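Local structure of oxalate--CoA ligase (Arabidopsis thaliana, 5IE2) at residues 21-26 against 65-70; 33-38 against 131-136; 423-428 against 476-481; 472-477 against 482-487; 84-89 against 93-98. The protein belongs to the ANL superfamily of AMP-binding enzymes, joins a large N-terminal to a small C-terminal domain, and carries adenosine-5'-triphosphate in this model. All coordinates share one frame; numbering follows the deposited sequence.

In the fold
Contacts 1, 2 and 5 belong to the large N-terminal part of the chain, contacts 3 and 4 to the C-terminal part; centres of contacts 1 and 3 lie about 43 Å apart. Contact 1 is buried and wholly aliphatic. Contact 2, about 9 Å away between centres and bound to it through E68 and L133, is partly exposed and depends on an arginine among backbone carbonyls. Contact 5, nearer the surface, mixes aromatic packing with a water bridge. Contacts 3 and 4 share K476 and N477 of helix 467-477 and touch through the E425-K482 salt bridge; contact 4 is the more buried, while contact 3 is looser, one leucine against a valine and a glutamate.

Contact 1 (21-26 against 65-70); sequences RALSVS and NTVEFV
One methyl group does most of the work here: L23 CD2 meets all three carbons of the V70 side chain beyond CA and a branch of V67 as well. It lies 3.6 Å from V70 CB and 3.7 Å from V67 CG2, so the leucine end rests against two valines one helical turn apart. L23 and V70 meet tip to tip, the leucine holding its CG opposite the backbone N (chi1 -175°) to send its branches across to the helix. Two residues on, V25 adds a smaller touch, its CG2 sitting 3.8 Å from V67 CB with the two side chains crossing at about a right angle. V67 is less usual: CG1 fills the crowded position between N and carbonyl carbon (chi1 63°), leaving CG2 for L23.

The contact joins two layers of the N-terminal domain. Strand 21-25 runs between strands 29-32 and 231-234, with a classic beta bulge where A22 and L23 both face L31. Helix 67-78 is the crossover helix of a beta-alpha-beta unit, linking parallel strands 58-61 and 82-85 of a different sheet. V67 also rests on F29 and L31, so it covers both strands of the hairpin. T66 caps the helix start: its OG1 accepts from F69 N at 3.3 Å, nearly straight at 161°. On the strand face turned from the helix, S24 OG takes a bond from R21 NH1 at 2.9 Å, and R21 NH1 also reaches T233.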
# COMPACT_ATOMS: atom_id res chain seq x y z
N ARG A 21 -11.95 15.23 -15.04
CA ARG A 21 -10.60 14.71 -15.11
C ARG A 21 -10.49 13.38 -14.32
O ARG A 21 -11.04 13.26 -13.21
CB ARG A 21 -9.62 15.75 -14.54
CG ARG A 21 -8.14 15.40 -14.75
CD ARG A 21 -7.25 16.65 -14.52
NE ARG A 21 -7.35 17.09 -13.15
CZ ARG A 21 -6.57 16.61 -12.16
NH1 ARG A 21 -5.65 15.67 -12.41
NH2 ARG A 21 -6.73 17.09 -10.94
N ALA A 22 -9.77 12.43 -14.92
CA ALA A 22 -9.48 11.14 -14.30
C ALA A 22 -8.00 11.00 -13.93
O ALA A 22 -7.68 10.60 -12.82
CB ALA A 22 -9.91 9.99 -15.23
N LEU A 23 -7.10 11.26 -14.89
CA LEU A 23 -5.69 10.88 -14.75
C LEU A 23 -4.80 11.90 -15.46
O LEU A 23 -4.96 12.14 -16.67
CB LEU A 23 -5.46 9.47 -15.35
CG LEU A 23 -4.04 8.90 -15.17
CD1 LEU A 23 -3.82 8.63 -13.72
CD2 LEU A 23 -3.96 7.52 -15.92
N SER A 24 -3.89 12.50 -14.70
CA SER A 24 -2.91 13.44 -15.25
C SER A 24 -1.54 12.91 -15.00
O SER A 24 -1.32 12.12 -14.07
CB SER A 24 -3.03 14.84 -14.60
OG SER A 24 -4.27 15.42 -14.91
N VAL A 25 -0.62 13.28 -15.90
CA VAL A 25 0.81 13.11 -15.66
C VAL A 25 1.33 14.53 -15.61
O VAL A 25 1.09 15.30 -16.55
CB VAL A 25 1.49 12.31 -16.78
CG1 VAL A 25 3.03 12.37 -16.61
CG2 VAL A 25 0.95 10.88 -16.82
N SER A 26 1.89 14.92 -14.46
CA SER A 26 2.27 16.32 -14.22
C SER A 26 3.04 16.90 -15.43
O SER A 26 4.07 16.35 -15.86
CB SER A 26 3.14 16.44 -12.96
OG SER A 26 3.48 17.82 -12.73
N ASN A 65 5.49 4.61 -12.25
CA ASN A 65 4.10 5.07 -12.08
C ASN A 65 3.72 5.96 -13.24
O ASN A 65 3.86 7.19 -13.17
CB ASN A 65 3.90 5.84 -10.75
CG ASN A 65 3.86 4.90 -9.54
OD1 ASN A 65 3.86 3.66 -9.67
ND2 ASN A 65 3.85 5.49 -8.33
N THR A 66 3.21 5.34 -14.31
CA THR A 66 2.99 6.07 -15.55
C THR A 66 1.61 5.84 -16.11
O THR A 66 0.90 4.94 -15.68
CB THR A 66 3.98 5.62 -16.64
OG1 THR A 66 3.73 4.25 -16.93
CG2 THR A 66 5.42 5.74 -16.14
N VAL A 67 1.22 6.68 -17.07
CA VAL A 67 -0.12 6.56 -17.61
C VAL A 67 -0.32 5.23 -18.32
O VAL A 67 -1.45 4.63 -18.28
CB VAL A 67 -0.41 7.77 -18.56
CG1 VAL A 67 0.56 7.74 -19.78
CG2 VAL A 67 -1.88 7.84 -18.98
N GLU A 68 0.73 4.71 -18.97
CA GLU A 68 0.61 3.40 -19.63
C GLU A 68 0.42 2.28 -18.62
O GLU A 68 -0.33 1.33 -18.88
CB GLU A 68 1.86 3.08 -20.49
CG GLU A 68 1.98 4.00 -21.72
CD GLU A 68 2.84 5.26 -21.46
OE1 GLU A 68 3.21 5.56 -20.27
OE2 GLU A 68 3.14 5.99 -22.45
N PHE A 69 1.07 2.39 -17.48
CA PHE A 69 0.78 1.36 -16.47
C PHE A 69 -0.72 1.37 -16.09
O PHE A 69 -1.33 0.29 -15.98
CB PHE A 69 1.61 1.54 -15.20
CG PHE A 69 1.14 0.60 -14.06
CD1 PHE A 69 1.54 -0.72 -14.04
CD2 PHE A 69 0.21 1.04 -13.13
CE1 PHE A 69 1.11 -1.61 -13.00
CE2 PHE A 69 -0.26 0.19 -12.10
CZ PHE A 69 0.18 -1.15 -12.04
N VAL A 70 -1.29 2.55 -15.86
CA VAL A 70 -2.71 2.61 -15.46
C VAL A 70 -3.62 2.01 -16.54
O VAL A 70 -4.50 1.15 -16.26
CB VAL A 70 -3.16 4.06 -15.16
CG1 VAL A 70 -4.67 4.11 -14.86
CG2 VAL A 70 -2.36 4.62 -13.96

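Contact 2 (33-38 against 131-136); sequences HARLHD and ATLLDA
R35 and A136 mark the nearest approach of the two backbones, and even there the CA atoms stay 8.6 Å apart. Segment 33-38 is the start of helix 33-50, with H37 N bonded to H33 O at 2.9 Å; segment 131-136 finishes strand 127-132 and runs on as an irregular loop. The long side chain of R35 bridges the gap. Its chain leaves with CG opposite the backbone N, bends once at chi2 (68°), then stretches out so that the guanidinium lands among the loop carbonyls.

A136 O sits 3.3 Å above one face of that guanidinium, displaced toward its rim. D135 O comes in at the edge, near the plane, 3.2 Å from R35 NH2. Neither approach has the angle of a hydrogen bond; the real bond of R35 NH2 goes to S138 O, a little farther along the same loop. The partial negative charge of the carbonyls would nevertheless suit the positive group. The D135 carboxylate does not pair with R35, since OD2 is 6.0 Å from R35 NH2; it turns back on its own loop, with OD2 bonded to G137 N. L133 CD1 also comes within 4.4 Å of R35 NH2, obliquely.

Around this partly exposed bridge, L133 packs on V67 of helix 67-78 while its N bonds to E68 OE2, and L36 of helix 33-50 fits against I71 of that same helix and against A22 of strand 21-25.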
# COMPACT_ATOMS: atom_id res chain seq x y z
N HIS A 33 -12.43 10.91 -17.69
CA HIS A 33 -12.94 9.56 -17.46
C HIS A 33 -13.40 8.91 -18.76
O HIS A 33 -13.15 7.73 -18.95
CB HIS A 33 -14.08 9.58 -16.40
CG HIS A 33 -13.53 9.67 -15.00
ND1 HIS A 33 -13.10 8.55 -14.32
CD2 HIS A 33 -13.27 10.73 -14.19
CE1 HIS A 33 -12.60 8.92 -13.15
NE2 HIS A 33 -12.72 10.23 -13.03
N ALA A 34 -14.08 9.64 -19.65
CA ALA A 34 -14.50 8.99 -20.89
C ALA A 34 -13.33 8.60 -21.78
O ALA A 34 -13.31 7.53 -22.42
CB ALA A 34 -15.53 9.89 -21.72
N ARG A 35 -12.33 9.48 -21.84
CA ARG A 35 -11.19 9.20 -22.67
C ARG A 35 -10.42 7.97 -22.12
O ARG A 35 -9.97 7.09 -22.86
CB ARG A 35 -10.29 10.43 -22.70
CG ARG A 35 -8.95 10.15 -23.30
CD ARG A 35 -8.96 9.83 -24.83
NE ARG A 35 -7.56 9.84 -25.31
CZ ARG A 35 -7.15 9.34 -26.48
NH1 ARG A 35 -8.06 8.81 -27.32
NH2 ARG A 35 -5.86 9.37 -26.81
N LEU A 36 -10.24 7.97 -20.81
CA LEU A 36 -9.48 6.86 -20.18
C LEU A 36 -10.25 5.56 -20.39
O LEU A 36 -9.67 4.51 -20.74
CB LEU A 36 -9.29 7.19 -18.70
CG LEU A 36 -8.71 6.05 -17.84
CD1 LEU A 36 -7.37 5.62 -18.41
CD2 LEU A 36 -8.61 6.49 -16.34
N HIS A 37 -11.56 5.61 -20.16
CA HIS A 37 -12.39 4.44 -20.39
C HIS A 37 -12.23 3.87 -21.80
O HIS A 37 -12.10 2.65 -22.00
CB HIS A 37 -13.86 4.79 -20.09
CG HIS A 37 -14.81 3.68 -20.40
ND1 HIS A 37 -15.03 2.62 -19.54
CD2 HIS A 37 -15.53 3.41 -21.52
CE1 HIS A 37 -15.88 1.77 -20.10
NE2 HIS A 37 -16.20 2.23 -21.30
N ASP A 38 -12.26 4.74 -22.81
CA ASP A 38 -12.11 4.24 -24.15
C ASP A 38 -10.71 3.75 -24.48
O ASP A 38 -10.59 2.80 -25.24
CB ASP A 38 -12.56 5.29 -25.15
CG ASP A 38 -14.09 5.42 -25.20
OD1 ASP A 38 -14.82 4.49 -24.70
OD2 ASP A 38 -14.58 6.47 -25.71
N ALA A 131 4.03 -0.82 -24.50
CA ALA A 131 2.85 0.05 -24.51
C ALA A 131 3.25 1.52 -24.46
O ALA A 131 4.05 1.92 -23.58
CB ALA A 131 1.90 -0.32 -23.30
N THR A 132 2.68 2.34 -25.35
CA THR A 132 3.02 3.77 -25.40
C THR A 132 1.80 4.65 -25.70
O THR A 132 1.09 4.37 -26.64
CB THR A 132 4.04 4.10 -26.51
OG1 THR A 132 5.10 3.15 -26.45
CG2 THR A 132 4.58 5.49 -26.30
N LEU A 133 1.57 5.67 -24.89
CA LEU A 133 0.52 6.66 -25.17
C LEU A 133 1.13 7.87 -25.84
O LEU A 133 2.05 8.48 -25.29
CB LEU A 133 -0.20 7.11 -23.89
CG LEU A 133 -1.46 7.99 -24.11
CD1 LEU A 133 -2.59 7.21 -24.78
CD2 LEU A 133 -1.97 8.56 -22.75
N LEU A 134 0.61 8.24 -27.00
CA LEU A 134 1.24 9.31 -27.77
C LEU A 134 0.62 10.69 -27.56
O LEU A 134 1.27 11.62 -27.05
CB LEU A 134 1.22 8.93 -29.25
CG LEU A 134 2.19 7.77 -29.54
CD1 LEU A 134 2.08 7.37 -30.98
CD2 LEU A 134 3.61 8.19 -29.20
N ASP A 135 -0.59 10.86 -28.05
CA ASP A 135 -1.27 12.15 -28.01
C ASP A 135 -2.75 11.85 -27.89
O ASP A 135 -3.16 10.69 -27.99
CB ASP A 135 -0.99 12.97 -29.26
CG ASP A 135 -1.47 12.28 -30.53
OD1 ASP A 135 -0.66 11.58 -31.15
OD2 ASP A 135 -2.65 12.41 -30.93
N ALA A 136 -3.55 12.88 -27.71
CA ALA A 136 -4.98 12.67 -27.45
C ALA A 136 -5.79 12.27 -28.67
O ALA A 136 -7.01 12.07 -28.58
CB ALA A 136 -5.56 13.96 -26.83

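Contact 3 (423-428 against 476-481); sequences PIEVDA and KNLAAF
E425 and V426, in the first turns of helix 423-430, receive L478 from the loop that follows helix 467-477; both elements belong to the small C-terminal domain of the ANL fold. The helix opens at P423, whose O accepts from D427 N at 2.9 Å.

E425 is the first residue to meet the loop. Its side chain is drawn out straight, CG opposite the backbone N (chi1 -178°), and it runs alongside L478 in the opposite sense. OE2 lies 4.0 Å from L478 CD2, a polar atom against a methyl. K482 NZ makes its salt bridge to OE1 and also lies close to OE2, which helps hold the carboxylate beside the leucine. The same side chain is about 11 Å from the bound ATP.

V426 follows, buried and quieter: CG2 lies 4.2 Å from L478 CD1, a loose fit, and the valine is also packed by I421 and P484. D427 then ties the helix to another part of the chain through a salt bridge from OD2 to R503. At A428 the backbone N returns to I424 O at 3.1 Å.

Across the gap, L478 also leans on V429, farther along the helix. Its CG stands opposite the carbonyl carbon (chi1 -68°), which carries it toward the helix, and chi2 (163°) then turns CD1 to the valine V426 and CD2 to the glutamate oxygen.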
# COMPACT_ATOMS: atom_id res chain seq x y z
N PRO A 423 7.34 -3.46 19.89
CA PRO A 423 8.28 -2.58 19.19
C PRO A 423 7.62 -1.30 18.64
O PRO A 423 8.27 -0.26 18.58
CB PRO A 423 8.78 -3.45 18.02
CG PRO A 423 8.53 -4.85 18.44
CD PRO A 423 7.31 -4.82 19.33
N ILE A 424 6.35 -1.40 18.27
CA ILE A 424 5.55 -0.21 17.86
C ILE A 424 5.59 0.89 18.94
O ILE A 424 5.85 2.09 18.66
CB ILE A 424 4.06 -0.63 17.61
CG1 ILE A 424 3.97 -1.42 16.31
CG2 ILE A 424 3.10 0.60 17.56
CD1 ILE A 424 2.53 -1.81 15.96
N GLU A 425 5.31 0.46 20.17
CA GLU A 425 5.24 1.40 21.30
C GLU A 425 6.59 2.10 21.51
O GLU A 425 6.71 3.36 21.72
CB GLU A 425 4.82 0.67 22.60
CG GLU A 425 4.69 1.61 23.79
CD GLU A 425 4.37 0.92 25.14
OE1 GLU A 425 4.40 -0.32 25.25
OE2 GLU A 425 4.11 1.67 26.11
N VAL A 426 7.64 1.27 21.50
CA VAL A 426 8.98 1.83 21.75
C VAL A 426 9.41 2.75 20.59
O VAL A 426 9.95 3.84 20.86
CB VAL A 426 10.02 0.70 21.98
CG1 VAL A 426 11.42 1.27 22.17
CG2 VAL A 426 9.66 -0.12 23.18
N ASP A 427 9.13 2.37 19.33
CA ASP A 427 9.44 3.25 18.17
C ASP A 427 8.83 4.63 18.34
O ASP A 427 9.44 5.68 17.99
CB ASP A 427 8.85 2.72 16.84
CG ASP A 427 9.54 1.48 16.30
OD1 ASP A 427 10.56 1.05 16.86
OD2 ASP A 427 9.05 0.93 15.27
N ALA A 428 7.57 4.61 18.78
CA ALA A 428 6.85 5.87 18.94
C ALA A 428 7.59 6.73 19.97
O ALA A 428 7.68 7.95 19.82
CB ALA A 428 5.40 5.61 19.39
N LYS A 476 12.82 7.66 30.84
CA LYS A 476 11.85 8.61 31.39
C LYS A 476 10.42 8.44 30.82
O LYS A 476 9.47 9.00 31.34
CB LYS A 476 12.38 10.04 31.21
CG LYS A 476 13.27 10.40 32.42
CD LYS A 476 14.16 11.65 32.22
CE LYS A 476 14.92 12.00 33.53
NZ LYS A 476 14.05 12.08 34.75
N ASN A 477 10.26 7.58 29.82
CA ASN A 477 9.03 7.51 29.05
C ASN A 477 8.52 6.10 28.89
O ASN A 477 7.51 5.90 28.23
CB ASN A 477 9.24 8.12 27.67
CG ASN A 477 9.40 9.63 27.73
OD1 ASN A 477 8.42 10.35 27.94
ND2 ASN A 477 10.64 10.12 27.64
N LEU A 478 9.19 5.12 29.50
CA LEU A 478 8.78 3.69 29.35
C LEU A 478 9.05 2.97 30.66
O LEU A 478 9.99 3.34 31.34
CB LEU A 478 9.56 3.02 28.20
CG LEU A 478 9.29 3.47 26.78
CD1 LEU A 478 10.37 3.03 25.87
CD2 LEU A 478 7.97 2.79 26.33
N ALA A 479 8.25 1.96 31.02
CA ALA A 479 8.59 1.05 32.11
C ALA A 479 10.00 0.49 31.85
O ALA A 479 10.31 0.20 30.69
CB ALA A 479 7.55 -0.11 32.21
N ALA A 480 10.79 0.26 32.90
CA ALA A 480 12.22 -0.04 32.71
C ALA A 480 12.42 -1.26 31.81
O ALA A 480 13.32 -1.26 30.98
CB ALA A 480 12.91 -0.21 34.04
N PHE A 481 11.56 -2.28 31.91
CA PHE A 481 11.80 -3.52 31.16
C PHE A 481 11.69 -3.31 29.65
O PHE A 481 12.21 -4.12 28.87
CB PHE A 481 10.86 -4.65 31.61
CG PHE A 481 9.47 -4.60 31.05
CD1 PHE A 481 9.15 -5.27 29.87
CD2 PHE A 481 8.47 -3.91 31.72
CE1 PHE A 481 7.83 -5.24 29.34
CE2 PHE A 481 7.15 -3.89 31.21
CZ PHE A 481 6.83 -4.56 30.01

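Contact 4 (472-477 against 482-487); sequences AFCKKN and KVPKRV
F473 O, the carbonyl just ahead of C474 and K475, is gripped twice: N477 ND2 donates to it at 2.9 Å (N-H...O 152°), and K476 N adds a weak bond at 3.0 Å. In this corner of the C-terminal domain the chain leaves helix 467-477, turns through a short loop, and lays residues 482-487 back against the helix before strand 487-489. The N477 amide does double service, for ND2 also stands 3.7 Å above the F473 ring plane, over its centre; that ring meets H433 edge-to-face.

The packing across the contact centres on V483. Its CG1, opposite the backbone N (chi1 -177°), lies 3.8 Å from C474 CB, while both methyls, CG1 and CG2, touch K475 CG, each at 3.9 Å. Lysine and valine side chains cross at about a right angle, so only the base of K475 is used and its extended chain runs on. There K475 NZ is 6.1 Å from K485 NZ, two like charges not in contact. P484, which also packs on C455, brings the returning segment to the sulfur: C474 SG, set opposite its own carbonyl carbon, lies 4.1 Å from P484 CD.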
# COMPACT_ATOMS: atom_id res chain seq x y z
N ALA A 472 18.57 7.07 28.41
CA ALA A 472 18.05 7.89 29.51
C ALA A 472 16.66 8.47 29.19
O ALA A 472 15.71 8.47 30.04
CB ALA A 472 19.06 9.03 29.83
N PHE A 473 16.55 8.94 27.96
CA PHE A 473 15.30 9.50 27.48
C PHE A 473 14.20 8.41 27.51
O PHE A 473 13.08 8.63 27.99
CB PHE A 473 15.49 10.06 26.08
CG PHE A 473 14.24 10.65 25.49
CD1 PHE A 473 13.88 11.98 25.75
CD2 PHE A 473 13.41 9.87 24.68
CE1 PHE A 473 12.71 12.52 25.17
CE2 PHE A 473 12.26 10.38 24.16
CZ PHE A 473 11.90 11.71 24.38
N CYS A 474 14.51 7.23 26.98
CA CYS A 474 13.58 6.10 27.02
C CYS A 474 13.18 5.75 28.44
O CYS A 474 12.03 5.45 28.69
CB CYS A 474 14.18 4.86 26.35
SG CYS A 474 14.25 5.02 24.54
N LYS A 475 14.13 5.80 29.38
CA LYS A 475 13.82 5.45 30.77
C LYS A 475 12.86 6.44 31.38
O LYS A 475 12.17 6.10 32.36
CB LYS A 475 15.09 5.38 31.64
CG LYS A 475 15.96 4.15 31.37
CD LYS A 475 17.38 4.38 31.94
CE LYS A 475 18.22 3.09 32.02
NZ LYS A 475 19.63 3.40 32.44
N LYS A 476 12.82 7.66 30.84
CA LYS A 476 11.85 8.61 31.39
C LYS A 476 10.42 8.44 30.82
O LYS A 476 9.47 9.00 31.34
CB LYS A 476 12.38 10.04 31.21
CG LYS A 476 13.27 10.40 32.42
CD LYS A 476 14.16 11.65 32.22
CE LYS A 476 14.92 12.00 33.53
NZ LYS A 476 14.05 12.08 34.75
N ASN A 477 10.26 7.58 29.82
CA ASN A 477 9.03 7.51 29.05
C ASN A 477 8.52 6.10 28.89
O ASN A 477 7.51 5.90 28.23
CB ASN A 477 9.24 8.12 27.67
CG ASN A 477 9.40 9.63 27.73
OD1 ASN A 477 8.42 10.35 27.94
ND2 ASN A 477 10.64 10.12 27.64
N LYS A 482 11.04 -2.22 29.20
CA LYS A 482 10.84 -1.95 27.79
C LYS A 482 11.99 -1.18 27.13
O LYS A 482 12.04 -1.02 25.91
CB LYS A 482 9.54 -1.16 27.56
CG LYS A 482 8.29 -1.81 28.12
CD LYS A 482 7.06 -0.93 27.81
CE LYS A 482 5.81 -1.54 28.41
NZ LYS A 482 4.72 -0.57 28.15
N VAL A 483 12.91 -0.69 27.96
CA VAL A 483 13.97 0.19 27.47
C VAL A 483 15.03 -0.58 26.65
O VAL A 483 15.57 -1.54 27.16
CB VAL A 483 14.66 0.88 28.66
CG1 VAL A 483 15.75 1.88 28.17
CG2 VAL A 483 13.63 1.60 29.47
N PRO A 484 15.32 -0.14 25.41
CA PRO A 484 16.34 -0.82 24.59
C PRO A 484 17.68 -0.94 25.37
O PRO A 484 18.18 0.03 25.95
CB PRO A 484 16.49 0.07 23.36
CG PRO A 484 15.14 0.80 23.24
CD PRO A 484 14.68 0.98 24.69
N LYS A 485 18.22 -2.14 25.43
CA LYS A 485 19.45 -2.37 26.17
C LYS A 485 20.66 -1.87 25.36
O LYS A 485 21.70 -1.49 25.93
CB LYS A 485 19.61 -3.86 26.51
CG LYS A 485 20.63 -4.15 27.63
CD LYS A 485 20.16 -3.52 28.94
CE LYS A 485 21.25 -3.43 30.00
NZ LYS A 485 20.93 -2.34 30.98
N ARG A 486 20.51 -1.87 24.04
CA ARG A 486 21.52 -1.33 23.15
C ARG A 486 20.87 -0.40 22.12
O ARG A 486 19.75 -0.68 21.64
CB ARG A 486 22.27 -2.47 22.47
CG ARG A 486 23.25 -3.18 23.42
CD ARG A 486 23.95 -4.33 22.73
NE ARG A 486 25.24 -3.90 22.18
CZ ARG A 486 25.93 -4.58 21.26
NH1 ARG A 486 25.44 -5.72 20.75
NH2 ARG A 486 27.09 -4.10 20.82
N VAL A 487 21.57 0.70 21.83
CA VAL A 487 21.17 1.70 20.82
C VAL A 487 22.24 1.80 19.74
O VAL A 487 23.36 2.23 20.04
CB VAL A 487 20.96 3.10 21.46
CG1 VAL A 487 20.64 4.19 20.39
CG2 VAL A 487 19.93 3.05 22.59

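Contact 5 (84-89 against 93-98); sequences APLNAA and EEFEFY
L86 turns its CG opposite the carbonyl carbon (chi1 -64°) and F95 swings its ring out at chi1 -86°, and the two side chains run past one another heading opposite ways. L86 CB abuts the ring edge, 3.9 Å from F95 CE1, and CD1 lies near CD1 of that ring. The other leucine branch works on the next turn of the helix, where CD2 is 3.8 Å from Y98 CB.

Beyond the leucine the ring tip meets backbone oxygens. N87 O approaches F95 CZ obliquely at 3.3 Å, and A88 O comes to the edge, near the ring plane; A88 O also has a proper donor in N114 ND2. N87 shapes this loop with an Asx turn: A89 N bonds to N87 OD1 at 2.9 Å, fairly straight at 162° although the donor stands above the carbonyl plane. One water ties loop to helix, donating to E94 OE1 at 2.6 Å and to A89 O at 3.2 Å, while E94 OE1 also takes T91 N.

Y90, between the segments, stacks on Y98 and meets F95 edge-to-face; Y98 lies about 9 Å from the bound ATP. Parallel strands 82-85 and 104-110, joined through helix 92-101 and separated in the sheet by strand 58-61, make this the entry to a beta-alpha-beta crossover.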
# COMPACT_ATOMS: atom_id res chain seq x y z
N ALA A 84 -0.41 -8.88 -12.99
CA ALA A 84 0.63 -9.19 -12.02
C ALA A 84 1.69 -8.06 -12.12
O ALA A 84 2.69 -8.21 -12.84
CB ALA A 84 1.25 -10.57 -12.31
N PRO A 85 1.46 -6.96 -11.42
CA PRO A 85 2.43 -5.83 -11.41
C PRO A 85 3.69 -6.27 -10.65
O PRO A 85 3.60 -6.93 -9.61
CB PRO A 85 1.68 -4.72 -10.70
CG PRO A 85 0.47 -5.34 -10.07
CD PRO A 85 0.22 -6.66 -10.67
N LEU A 86 4.86 -5.93 -11.18
CA LEU A 86 6.13 -6.34 -10.60
C LEU A 86 7.03 -5.11 -10.44
O LEU A 86 7.01 -4.21 -11.29
CB LEU A 86 6.82 -7.40 -11.47
CG LEU A 86 6.06 -8.73 -11.60
CD1 LEU A 86 6.81 -9.65 -12.56
CD2 LEU A 86 5.89 -9.41 -10.23
N ASN A 87 7.78 -5.08 -9.35
CA ASN A 87 8.77 -4.04 -9.05
C ASN A 87 9.77 -3.91 -10.19
O ASN A 87 10.46 -4.87 -10.47
CB ASN A 87 9.51 -4.44 -7.74
CG ASN A 87 10.47 -3.35 -7.23
OD1 ASN A 87 10.83 -2.43 -7.95
ND2 ASN A 87 10.87 -3.46 -5.96
N ALA A 88 9.89 -2.74 -10.81
CA ALA A 88 10.78 -2.59 -11.95
C ALA A 88 12.24 -2.80 -11.56
O ALA A 88 13.08 -3.01 -12.45
CB ALA A 88 10.61 -1.19 -12.59
N ALA A 89 12.54 -2.75 -10.25
CA ALA A 89 13.94 -2.81 -9.79
C ALA A 89 14.44 -4.22 -9.54
O ALA A 89 15.58 -4.43 -9.11
CB ALA A 89 14.09 -1.98 -8.52
N GLU A 93 17.09 -12.51 -12.10
CA GLU A 93 16.79 -13.75 -11.38
C GLU A 93 15.46 -13.65 -10.63
O GLU A 93 14.65 -14.62 -10.58
CB GLU A 93 17.93 -14.10 -10.38
CG GLU A 93 19.38 -14.06 -10.98
CD GLU A 93 19.85 -12.67 -11.47
OE1 GLU A 93 19.51 -11.66 -10.85
OE2 GLU A 93 20.56 -12.57 -12.49
N GLU A 94 15.25 -12.49 -10.01
CA GLU A 94 13.99 -12.22 -9.31
C GLU A 94 12.83 -12.21 -10.30
O GLU A 94 11.80 -12.85 -10.06
CB GLU A 94 14.06 -10.90 -8.57
CG GLU A 94 15.09 -10.95 -7.41
CD GLU A 94 15.31 -9.60 -6.73
OE1 GLU A 94 15.55 -8.59 -7.41
OE2 GLU A 94 15.18 -9.55 -5.50
N PHE A 95 13.01 -11.52 -11.41
CA PHE A 95 11.96 -11.52 -12.44
C PHE A 95 11.65 -12.92 -12.94
O PHE A 95 10.48 -13.25 -13.15
CB PHE A 95 12.33 -10.65 -13.62
CG PHE A 95 11.97 -9.19 -13.46
CD1 PHE A 95 10.65 -8.78 -13.30
CD2 PHE A 95 12.98 -8.20 -13.52
CE1 PHE A 95 10.31 -7.40 -13.19
CE2 PHE A 95 12.65 -6.85 -13.44
CZ PHE A 95 11.32 -6.45 -13.24
N GLU A 96 12.66 -13.74 -13.13
CA GLU A 96 12.42 -15.09 -13.61
C GLU A 96 11.59 -15.85 -12.59
O GLU A 96 10.60 -16.54 -12.96
CB GLU A 96 13.73 -15.83 -13.91
CG GLU A 96 13.48 -17.29 -14.21
CD GLU A 96 14.73 -18.09 -14.59
OE1 GLU A 96 15.79 -17.48 -14.90
OE2 GLU A 96 14.64 -19.34 -14.58
N PHE A 97 11.94 -15.68 -11.32
CA PHE A 97 11.14 -16.32 -10.28
C PHE A 97 9.67 -15.85 -10.26
O PHE A 97 8.77 -16.68 -10.18
CB PHE A 97 11.74 -16.09 -8.88
CG PHE A 97 10.89 -16.68 -7.78
CD1 PHE A 97 11.02 -18.02 -7.45
CD2 PHE A 97 9.93 -15.92 -7.13
CE1 PHE A 97 10.23 -18.59 -6.44
CE2 PHE A 97 9.10 -16.48 -6.14
CZ PHE A 97 9.27 -17.82 -5.80
N TYR A 98 9.43 -14.54 -10.29
CA TYR A 98 8.07 -14.05 -10.14
C TYR A 98 7.24 -14.28 -11.40
O TYR A 98 6.03 -14.49 -11.32
CB TYR A 98 8.08 -12.54 -9.77
CG TYR A 98 8.53 -12.36 -8.32
CD1 TYR A 98 7.77 -12.90 -7.29
CD2 TYR A 98 9.71 -11.68 -8.00
CE1 TYR A 98 8.16 -12.79 -5.97
CE2 TYR A 98 10.12 -11.56 -6.66
CZ TYR A 98 9.33 -12.11 -5.65
OH TYR A 98 9.69 -12.03 -4.31
O HOH W 1 16.33 -6.23 -6.51